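Local coordinates for DUF4393 domain-containing protein (Alcanivorax borkumensis, PDB 3H35), which is of unknown function but belongs to the Abi-alpha (abortive infection alpha) family, which is grouped with helix-turn-helix proteins, at residues N111-A115 with Q116-I120. Sequence-based numbering, arbitrary orientation.
Sequences NHLFA and QGLVI. With EDO (1,2-ethanediol), chain D.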
# COMPACT_ATOMS: atom_id res chain seq x y z
N ASN A 111 -2.22 0.10 -9.65
CA ASN A 111 -2.42 0.14 -8.20
C ASN A 111 -1.59 -0.95 -7.52
O ASN A 111 -0.95 -0.70 -6.53
CB ASN A 111 -3.87 -0.05 -7.82
CG ASN A 111 -4.13 0.37 -6.41
OD1 ASN A 111 -4.28 1.57 -6.13
ND2 ASN A 111 -4.09 -0.57 -5.50
N HIS A 112 -1.61 -2.16 -8.08
CA HIS A 112 -0.83 -3.26 -7.55
C HIS A 112 0.70 -3.04 -7.67
O HIS A 112 1.41 -3.25 -6.70
CB HIS A 112 -1.20 -4.57 -8.27
CG HIS A 112 -0.56 -5.80 -7.69
ND1 HIS A 112 -1.00 -6.40 -6.53
CD2 HIS A 112 0.50 -6.54 -8.11
CE1 HIS A 112 -0.26 -7.45 -6.27
NE2 HIS A 112 0.67 -7.55 -7.20
N LEU A 113 1.19 -2.63 -8.84
CA LEU A 113 2.64 -2.39 -9.02
C LEU A 113 3.14 -1.32 -8.05
O LEU A 113 4.20 -1.48 -7.46
CB LEU A 113 2.96 -1.96 -10.47
CG LEU A 113 2.76 -3.05 -11.53
CD1 LEU A 113 2.93 -2.48 -12.93
CD2 LEU A 113 3.72 -4.24 -11.26
N PHE A 114 2.37 -0.26 -7.88
CA PHE A 114 2.70 0.78 -6.86
C PHE A 114 2.59 0.24 -5.46
O PHE A 114 3.49 0.48 -4.68
CB PHE A 114 1.85 2.08 -7.00
CG PHE A 114 2.37 3.02 -8.07
CD1 PHE A 114 3.37 3.94 -7.79
CD2 PHE A 114 1.91 2.92 -9.37
CE1 PHE A 114 3.86 4.80 -8.80
CE2 PHE A 114 2.42 3.74 -10.37
CZ PHE A 114 3.40 4.70 -10.07
N ALA A 115 1.53 -0.51 -5.14
CA ALA A 115 1.33 -0.96 -3.75
C ALA A 115 2.49 -1.86 -3.37
O ALA A 115 2.92 -1.89 -2.20
CB ALA A 115 -0.02 -1.67 -3.53
N GLN A 116 2.99 -2.60 -4.36
CA GLN A 116 4.09 -3.54 -4.16
C GLN A 116 5.50 -2.88 -4.20
O GLN A 116 6.50 -3.55 -4.00
CB GLN A 116 4.00 -4.66 -5.19
CG GLN A 116 2.94 -5.67 -4.92
CD GLN A 116 3.33 -6.58 -3.81
OE1 GLN A 116 4.19 -7.44 -3.99
NE2 GLN A 116 2.74 -6.37 -2.64
N GLY A 117 5.57 -1.58 -4.47
CA GLY A 117 6.82 -0.84 -4.44
C GLY A 117 7.70 -1.13 -5.65
O GLY A 117 8.89 -0.89 -5.61
N LEU A 118 7.09 -1.62 -6.73
CA LEU A 118 7.83 -2.10 -7.89
C LEU A 118 8.11 -1.00 -8.91
O LEU A 118 9.00 -1.15 -9.75
CB LEU A 118 7.08 -3.26 -8.58
CG LEU A 118 6.89 -4.54 -7.76
CD1 LEU A 118 6.15 -5.68 -8.52
CD2 LEU A 118 8.26 -5.01 -7.19
N VAL A 119 7.33 0.09 -8.85
CA VAL A 119 7.44 1.22 -9.77
C VAL A 119 7.38 2.53 -8.97
O VAL A 119 6.96 2.54 -7.80
CB VAL A 119 6.30 1.20 -10.79
CG1 VAL A 119 6.35 -0.08 -11.67
CG2 VAL A 119 4.90 1.36 -10.12
N ILE A 120 7.78 3.62 -9.60
CA ILE A 120 7.69 4.95 -9.00
C ILE A 120 7.10 5.91 -10.00
O ILE A 120 7.07 5.59 -11.20
CB ILE A 120 9.05 5.51 -8.53
CG1 ILE A 120 10.06 5.50 -9.68
CG2 ILE A 120 9.54 4.75 -7.31
CD1 ILE A 120 11.38 6.19 -9.34
C1 EDO D . -2.42 3.91 -7.97
O1 EDO D . -3.78 3.74 -7.52
C2 EDO D . -1.43 3.95 -6.83
O2 EDO D . -0.38 4.83 -7.21
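F114 and V119 make the tight part of this helix-to-strand turn. V119 CG2 sits over the centre of the F114 ring, 3.4 Å from the centroid and 9° off the normal, a close CH-pi contact. With CG anti to its carbonyl carbon (chi1 -81°), F114 swings its ring back across the valine, although its CB leaves the backbone pointing away from residues 116-120. The opposite ring face carries O2 of a 1,2-ethanediol, probably from the crystallisation liquor, whose O1 hydrogen-bonds N111 OD1 at 2.6 Å; R90 hydrogen-bonds the diol and makes a cation-pi contact with F114. L113 closes the apolar side: its CB lies 3.9 Å from V119 CG2, and its CD2 meets L118 CD1 with the two leucines crossing at nearly a right angle. L61, L62 and L65 of helix 56-65 continue this core.

The helix ends in a Schellman motif: L118 N reaches back to L113 O (3.0 Å), and G117, at positive phi, gives its N to F114 O from well above the carbonyl plane. Q116 N to H112 O is the last ordinary helical hydrogen bond.

The H112 flank is looser. Q116 CG rests over one face of the H112 imidazole, off-centre and 4.0 Å from its centroid, while Q116 OE1 hydrogen-bonds H50 ND1. The chemistry implies a turn whose last-turn carbonyls (H112, L113, F114) are satisfied by backbone N-H groups, with L113, L118 and V119 buried and H112 and Q116 partly exposed; Q116 O also accepts from N111 ND2 of the second subunit, whose E86 packs on F114.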